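Local coordinates for protein cyanuric acid amidohydrolase (Azorhizobium caulinodans, PDB 4NQ3) that hydrolyses cyanuric acid, opening its s-triazine ring to give carboxybiuret, a step in the breakdown of atrazine and melamine, at residues 276-288 / 313-327. Residues are numbered along the deposited sequence; the frame is centred on the assembly and turned at random.
With BR8 (barbituric acid), chain C.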
ATOM      1  N   ALA A 276      15.811 -24.412  20.364  1.00 66.91           N
ATOM      2  CA  ALA A 276      15.252 -23.902  19.123  1.00 62.50           C
ATOM      3  C   ALA A 276      15.506 -24.862  17.960  1.00 67.12           C
ATOM      4  O   ALA A 276      16.607 -25.405  17.799  1.00 76.73           O
ATOM      5  CB  ALA A 276      15.820 -22.516  18.814  1.00 61.80           C
ATOM      6  N   GLY A 277      14.473 -25.074  17.155  1.00 62.24           N
ATOM      7  CA  GLY A 277      14.577 -25.941  16.001  1.00 63.15           C
ATOM      8  C   GLY A 277      13.320 -25.831  15.168  1.00 62.51           C
ATOM      9  O   GLY A 277      12.354 -25.178  15.580  1.00 56.16           O
ATOM     10  N   GLU A 278      13.334 -26.467  13.997  1.00 63.40           N
ATOM     11  CA  GLU A 278      12.202 -26.416  13.087  1.00 61.05           C
ATOM     12  C   GLU A 278      10.933 -26.788  13.839  1.00 52.28           C
ATOM     13  O   GLU A 278       9.874 -26.228  13.599  1.00 62.45           O
ATOM     14  CB  GLU A 278      12.435 -27.346  11.887  1.00 73.48           C
ATOM     15  CG  GLU A 278      11.548 -27.071  10.663  1.00 81.92           C
ATOM     16  CD  GLU A 278      10.277 -27.909  10.630  1.00 88.49           C
ATOM     17  OE1 GLU A 278      10.127 -28.818  11.478  1.00 92.86           O
ATOM     18  OE2 GLU A 278       9.418 -27.652   9.759  1.00 91.60           O
ATOM     19  N   ALA A 279      11.064 -27.663  14.823  1.00 47.55           N
ATOM     20  CA  ALA A 279       9.899 -28.173  15.536  1.00 44.28           C
ATOM     21  C   ALA A 279       9.312 -27.202  16.557  1.00 48.62           C
ATOM     22  O   ALA A 279       8.172 -27.371  16.974  1.00 52.77           O
ATOM     23  CB  ALA A 279      10.242 -29.474  16.211  1.00 45.77           C
ATOM     24  N   THR A 280      10.075 -26.204  16.990  1.00 48.25           N
ATOM     25  CA  THR A 280       9.546 -25.254  17.976  1.00 43.67           C
ATOM     26  C   THR A 280       8.292 -24.541  17.439  1.00 41.71           C
ATOM     27  O   THR A 280       8.265 -24.064  16.303  1.00 45.97           O
ATOM     28  CB  THR A 280      10.582 -24.184  18.356  1.00 40.20           C
ATOM     29  OG1 THR A 280      11.850 -24.799  18.627  1.00 43.92           O
ATOM     30  CG2 THR A 280      10.111 -23.409  19.568  1.00 37.18           C
ATOM     31  N   ILE A 281       7.241 -24.502  18.242  1.00 39.03           N
ATOM     32  CA  ILE A 281       6.038 -23.776  17.878  1.00 34.80           C
ATOM     33  C   ILE A 281       6.001 -22.449  18.625  1.00 35.95           C
ATOM     34  O   ILE A 281       6.104 -22.439  19.860  1.00 41.04           O
ATOM     35  CB  ILE A 281       4.797 -24.576  18.236  1.00 32.22           C
ATOM     36  CG1 ILE A 281       4.721 -25.840  17.395  1.00 25.05           C
ATOM     37  CG2 ILE A 281       3.545 -23.713  18.100  1.00 30.78           C
ATOM     38  CD1 ILE A 281       3.580 -26.695  17.794  1.00 24.36           C
ATOM     39  N   VAL A 282       5.828 -21.341  17.908  1.00 30.70           N
ATOM     40  CA  VAL A 282       5.838 -20.026  18.553  1.00 29.13           C
ATOM     41  C   VAL A 282       4.562 -19.250  18.278  1.00 31.01           C
ATOM     42  O   VAL A 282       4.144 -19.139  17.132  1.00 39.29           O
ATOM     43  CB  VAL A 282       7.038 -19.175  18.087  1.00 32.25           C
ATOM     44  CG1 VAL A 282       7.143 -17.918  18.926  1.00 25.25           C
ATOM     45  CG2 VAL A 282       8.330 -19.987  18.169  1.00 27.22           C
ATOM     46  N   LEU A 283       3.931 -18.727  19.326  1.00 28.25           N
ATOM     47  CA  LEU A 283       2.776 -17.831  19.166  1.00 25.27           C
ATOM     48  C   LEU A 283       3.108 -16.503  19.838  1.00 27.69           C
ATOM     49  O   LEU A 283       3.426 -16.480  21.028  1.00 38.38           O
ATOM     50  CB  LEU A 283       1.526 -18.434  19.794  1.00 24.40           C
ATOM     51  CG  LEU A 283       1.378 -19.935  19.569  1.00 28.63           C
ATOM     52  CD1 LEU A 283       0.347 -20.508  20.507  1.00 35.37           C
ATOM     53  CD2 LEU A 283       0.974 -20.196  18.156  1.00 32.05           C
ATOM     54  N   ALA A 284       3.057 -15.396  19.110  1.00 24.93           N
ATOM     55  CA  ALA A 284       3.471 -14.137  19.714  1.00 27.31           C
ATOM     56  C   ALA A 284       2.602 -12.970  19.282  1.00 32.63           C
ATOM     57  O   ALA A 284       2.068 -12.977  18.180  1.00 39.11           O
ATOM     58  CB  ALA A 284       4.901 -13.865  19.385  1.00 23.48           C
ATOM     59  N   LYS A 285       2.452 -11.978  20.161  1.00 29.78           N
ATOM     60  CA  LYS A 285       1.796 -10.724  19.797  1.00 24.29           C
ATOM     61  C   LYS A 285       2.835  -9.638  19.535  1.00 28.35           C
ATOM     62  O   LYS A 285       3.756  -9.460  20.318  1.00 37.70           O
ATOM     63  CB  LYS A 285       0.855 -10.272  20.894  1.00 24.04           C
ATOM     64  CG  LYS A 285      -0.324 -11.173  21.064  1.00 28.17           C
ATOM     65  CD  LYS A 285      -1.261 -11.033  19.889  1.00 26.65           C
ATOM     66  CE  LYS A 285      -1.597  -9.574  19.638  1.00 25.67           C
ATOM     67  NZ  LYS A 285      -2.502  -9.492  18.460  1.00 29.00           N
ATOM     68  N   ALA A 286       2.700  -8.924  18.427  1.00 28.70           N
ATOM     69  CA  ALA A 286       3.588  -7.812  18.132  1.00 26.78           C
ATOM     70  C   ALA A 286       2.782  -6.532  18.103  1.00 30.97           C
ATOM     71  O   ALA A 286       1.685  -6.507  17.553  1.00 37.90           O
ATOM     72  CB  ALA A 286       4.294  -8.014  16.825  1.00 28.48           C
ATOM     73  N   GLU A 287       3.325  -5.470  18.682  1.00 35.57           N
ATOM     74  CA  GLU A 287       2.600  -4.214  18.758  1.00 38.42           C
ATOM     75  C   GLU A 287       3.509  -3.028  18.532  1.00 43.79           C
ATOM     76  O   GLU A 287       4.575  -2.943  19.135  1.00 53.88           O
ATOM     77  CB  GLU A 287       1.921  -4.088  20.115  1.00 43.95           C
ATOM     78  CG  GLU A 287       1.080  -2.842  20.252  1.00 52.88           C
ATOM     79  CD  GLU A 287       0.489  -2.681  21.640  1.00 61.75           C
ATOM     80  OE1 GLU A 287       1.122  -3.103  22.641  1.00 62.55           O
ATOM     81  OE2 GLU A 287      -0.631  -2.137  21.722  1.00 66.15           O
ATOM     82  N   PRO A 288       3.093  -2.094  17.667  1.00 42.30           N
ATOM     83  CA  PRO A 288       3.873  -0.858  17.594  1.00 39.33           C
ATOM     84  C   PRO A 288       3.669  -0.058  18.876  1.00 37.94           C
ATOM     85  O   PRO A 288       2.538   0.097  19.334  1.00 40.42           O
ATOM     86  CB  PRO A 288       3.291  -0.141  16.369  1.00 40.81           C
ATOM     87  CG  PRO A 288       1.912  -0.669  16.249  1.00 37.14           C
ATOM     88  CD  PRO A 288       1.961  -2.099  16.727  1.00 37.90           C
ATOM     89  N   ALA A 313       4.619  -3.956  12.628  1.00 28.74           N
ATOM     90  CA  ALA A 313       4.924  -4.668  13.871  1.00 29.95           C
ATOM     91  C   ALA A 313       5.112  -6.154  13.624  1.00 31.88           C
ATOM     92  O   ALA A 313       6.074  -6.757  14.128  1.00 32.24           O
ATOM     93  CB  ALA A 313       3.829  -4.440  14.907  1.00 25.78           C
ATOM     94  N   ARG A 314       4.208  -6.736  12.835  1.00 32.36           N
ATOM     95  CA  ARG A 314       4.280  -8.160  12.535  1.00 29.66           C
ATOM     96  C   ARG A 314       5.579  -8.516  11.822  1.00 32.43           C
ATOM     97  O   ARG A 314       6.332  -9.364  12.301  1.00 33.50           O
ATOM     98  CB  ARG A 314       3.090  -8.612  11.689  1.00 29.64           C
ATOM     99  CG  ARG A 314       1.823  -8.971  12.453  1.00 22.95           C
ATOM    100  CD  ARG A 314       0.831  -9.694  11.522  1.00 22.57           C
ATOM    101  NE  ARG A 314       0.447  -8.854  10.397  1.00 22.89           N
ATOM    102  CZ  ARG A 314      -0.631  -8.083  10.391  1.00 26.68           C
ATOM    103  NH1 ARG A 314      -1.453  -8.090  11.444  1.00 26.08           N
ATOM    104  NH2 ARG A 314      -0.899  -7.327   9.332  1.00 23.53           N
ATOM    105  N   ALA A 315       5.834  -7.880  10.680  1.00 33.00           N
ATOM    106  CA  ALA A 315       7.080  -8.117   9.941  1.00 32.76           C
ATOM    107  C   ALA A 315       8.300  -7.993  10.859  1.00 34.94           C
ATOM    108  O   ALA A 315       9.196  -8.831  10.829  1.00 41.64           O
ATOM    109  CB  ALA A 315       7.205  -7.158   8.763  1.00 31.86           C
ATOM    110  N   PHE A 316       8.322  -6.954  11.685  1.00 30.29           N
ATOM    111  CA  PHE A 316       9.477  -6.681  12.523  1.00 26.61           C
ATOM    112  C   PHE A 316       9.665  -7.735  13.596  1.00 30.03           C
ATOM    113  O   PHE A 316      10.733  -8.344  13.696  1.00 29.30           O
ATOM    114  CB  PHE A 316       9.348  -5.314  13.174  1.00 34.17           C
ATOM    115  CG  PHE A 316      10.628  -4.796  13.731  1.00 40.64           C
ATOM    116  CD1 PHE A 316      11.695  -4.478  12.880  1.00 39.14           C
ATOM    117  CD2 PHE A 316      10.776  -4.606  15.110  1.00 44.14           C
ATOM    118  CE1 PHE A 316      12.891  -3.986  13.394  1.00 38.89           C
ATOM    119  CE2 PHE A 316      11.984  -4.104  15.645  1.00 40.18           C
ATOM    120  CZ  PHE A 316      13.036  -3.797  14.786  1.00 37.83           C
ATOM    121  N   VAL A 317       8.628  -7.983  14.384  1.00 32.28           N
ATOM    122  CA  VAL A 317       8.753  -8.984  15.432  1.00 32.89           C
ATOM    123  C   VAL A 317       8.936 -10.399  14.853  1.00 36.09           C
ATOM    124  O   VAL A 317       9.629 -11.218  15.452  1.00 43.02           O
ATOM    125  CB  VAL A 317       7.523  -8.978  16.368  1.00 32.44           C
ATOM    126  CG1 VAL A 317       7.555 -10.180  17.326  1.00 25.36           C
ATOM    127  CG2 VAL A 317       7.427  -7.653  17.115  1.00 28.28           C
ATOM    128  N   ALA A 318       8.339 -10.694  13.696  1.00 32.43           N
ATOM    129  CA  ALA A 318       8.509 -12.025  13.108  1.00 33.54           C
ATOM    130  C   ALA A 318       9.990 -12.266  12.824  1.00 32.30           C
ATOM    131  O   ALA A 318      10.529 -13.344  13.094  1.00 32.61           O
ATOM    132  CB  ALA A 318       7.674 -12.189  11.838  1.00 24.19           C
ATOM    133  N   GLY A 319      10.650 -11.232  12.315  1.00 27.68           N
ATOM    134  CA  GLY A 319      12.068 -11.305  12.048  1.00 29.14           C
ATOM    135  C   GLY A 319      12.871 -11.547  13.315  1.00 42.11           C
ATOM    136  O   GLY A 319      13.733 -12.422  13.336  1.00 45.56           O
ATOM    137  N   ALA A 320      12.595 -10.797  14.382  1.00 39.63           N
ATOM    138  CA  ALA A 320      13.330 -11.005  15.627  1.00 37.81           C
ATOM    139  C   ALA A 320      13.199 -12.468  16.117  1.00 40.21           C
ATOM    140  O   ALA A 320      14.204 -13.149  16.314  1.00 45.97           O
ATOM    141  CB  ALA A 320      12.846 -10.029  16.701  1.00 28.38           C
ATOM    142  N   LEU A 321      11.970 -12.969  16.248  1.00 38.40           N
ATOM    143  CA  LEU A 321      11.734 -14.336  16.732  1.00 39.19           C
ATOM    144  C   LEU A 321      12.314 -15.415  15.796  1.00 42.76           C
ATOM    145  O   LEU A 321      12.896 -16.408  16.247  1.00 36.39           O
ATOM    146  CB  LEU A 321      10.236 -14.564  16.927  1.00 25.98           C
ATOM    147  CG  LEU A 321       9.605 -13.723  18.028  1.00 26.02           C
ATOM    148  CD1 LEU A 321       8.129 -13.982  18.138  1.00 25.22           C
ATOM    149  CD2 LEU A 321      10.262 -14.000  19.338  1.00 26.95           C
ATOM    150  N   ALA A 322      12.121 -15.225  14.493  1.00 40.05           N
ATOM    151  CA  ALA A 322      12.648 -16.144  13.495  1.00 39.67           C
ATOM    152  C   ALA A 322      14.163 -16.234  13.585  1.00 43.35           C
ATOM    153  O   ALA A 322      14.749 -17.298  13.387  1.00 47.60           O
ATOM    154  CB  ALA A 322      12.233 -15.702  12.105  1.00 40.31           C
ATOM    155  N   GLY A 323      14.796 -15.116  13.909  1.00 43.75           N
ATOM    156  CA  GLY A 323      16.236 -15.089  14.091  1.00 49.74           C
ATOM    157  C   GLY A 323      16.701 -15.929  15.273  1.00 51.65           C
ATOM    158  O   GLY A 323      17.856 -16.364  15.327  1.00 59.02           O
ATOM    159  N   VAL A 324      15.798 -16.164  16.216  1.00 45.92           N
ATOM    160  CA  VAL A 324      16.132 -16.886  17.431  1.00 40.76           C
ATOM    161  C   VAL A 324      15.797 -18.346  17.265  1.00 47.08           C
ATOM    162  O   VAL A 324      16.541 -19.235  17.680  1.00 56.50           O
ATOM    163  CB  VAL A 324      15.370 -16.333  18.661  1.00 44.13           C
ATOM    164  CG1 VAL A 324      15.561 -17.240  19.861  1.00 31.28           C
ATOM    165  CG2 VAL A 324      15.815 -14.894  18.974  1.00 44.42           C
ATOM    166  N   VAL A 325      14.653 -18.597  16.660  1.00 45.18           N
ATOM    167  CA  VAL A 325      14.129 -19.943  16.654  1.00 46.11           C
ATOM    168  C   VAL A 325      14.542 -20.659  15.359  1.00 45.24           C
ATOM    169  O   VAL A 325      14.400 -21.868  15.241  1.00 50.24           O
ATOM    170  CB  VAL A 325      12.589 -19.914  16.859  1.00 37.27           C
ATOM    171  CG1 VAL A 325      11.909 -19.327  15.653  1.00 39.06           C
ATOM    172  CG2 VAL A 325      12.053 -21.285  17.148  1.00 38.88           C
ATOM    173  N   GLY A 326      15.102 -19.921  14.404  1.00 40.81           N
ATOM    174  CA  GLY A 326      15.684 -20.552  13.228  1.00 41.52           C
ATOM    175  C   GLY A 326      14.800 -20.942  12.048  1.00 41.63           C
ATOM    176  O   GLY A 326      15.267 -21.564  11.095  1.00 41.67           O
ATOM    177  N   HIS A 327      13.519 -20.594  12.105  1.00 43.68           N
ATOM    178  CA  HIS A 327      12.613 -20.843  10.986  1.00 35.35           C
ATOM    179  C   HIS A 327      11.515 -19.809  10.932  1.00 33.39           C
ATOM    180  O   HIS A 327      11.397 -18.977  11.825  1.00 32.66           O
ATOM    181  CB  HIS A 327      12.011 -22.233  11.071  1.00 33.02           C
ATOM    182  CG  HIS A 327      11.043 -22.412  12.194  1.00 35.81           C
ATOM    183  ND1 HIS A 327       9.678 -22.338  12.017  1.00 37.82           N
ATOM    184  CD2 HIS A 327      11.240 -22.700  13.504  1.00 40.18           C
ATOM    185  CE1 HIS A 327       9.075 -22.563  13.173  1.00 39.66           C
ATOM    186  NE2 HIS A 327      10.001 -22.785  14.091  1.00 41.55           N
TER
HETATM  187  N1  BR8 C 401      -6.296  -9.657  12.677  1.00 21.67           N
HETATM  188  C2  BR8 C 401      -5.562 -10.345  11.775  1.00 23.39           C
HETATM  189  O2  BR8 C 401      -6.133 -10.815  10.810  1.00 22.38           O
HETATM  190  N3  BR8 C 401      -4.214 -10.494  11.945  1.00 31.64           N
HETATM  191  C4  BR8 C 401      -3.536  -9.937  13.059  1.00 29.46           C
HETATM  192  O4  BR8 C 401      -2.323 -10.086  13.174  1.00 35.02           O
HETATM  193  C5  BR8 C 401      -4.256  -9.172  14.172  1.00 22.87           C
HETATM  194  C6  BR8 C 401      -5.735  -9.091  13.818  1.00 18.61           C
HETATM  195  O8  BR8 C 401      -6.484  -8.497  14.560  1.00 24.37           O
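Leu321 lies under the middle of strand 281-286 and serves two strand residues with one methyl: its CD1 is 3.5 Å from Ala284 CB and 4.1 Å from Val282 CG1. One helical turn on, Val325 has CG2 anti to the backbone N, which brings that methyl to 3.5 Å from Thr280 CB, while Val282 CG2 meets it tip to tip. At the other end of the strand the residues are smaller: Ala286 CB sits 4.1 Å from Ala313 CB, which also packs 3.5 Å from Pro288 CD. The axes of strand 281-286 and helix 313-325 approach to 8.1 Å, running 135° apart, consistent with the small Ala284, Ala286 and Ala313 on the facing sides. This buried apolar row contrasts with the end around the type I turn Gly277-Thr280, where Glu278 and the preceding Ala276 are exposed and poorly ordered, and the Glu278 carboxylate pairs with Lys297 of a second subunit. His327, just past the helix end at Gly326, donates from NE2 to Thr280 O at 3.1 Å; the bond is bent (138°) and the oxygen lies a little out of the ring plane. Glu278 O, hydrogen-bonded to Arg8, lies over one ring face, offset toward the rim, and ND1 is taken up by the backbone N of Glu329, so both ring nitrogens are bonded and the ring's rotation is set. Next to Ala313, Arg314 rises beside the strand, its chain bent at chi3 (-61°), and its NH1 bonds O4 of barbituric acid at 2.8 Å, with NE held by Glu83. Glu287, turned away from the helix, belongs to the magnesium site, its OE2 salt-bridged to Arg290. A helix packed on a four-stranded mixed sheet is consistent with the predicted third repeating unit, residues 249-356; three such units give this enzyme its threefold-symmetric active site.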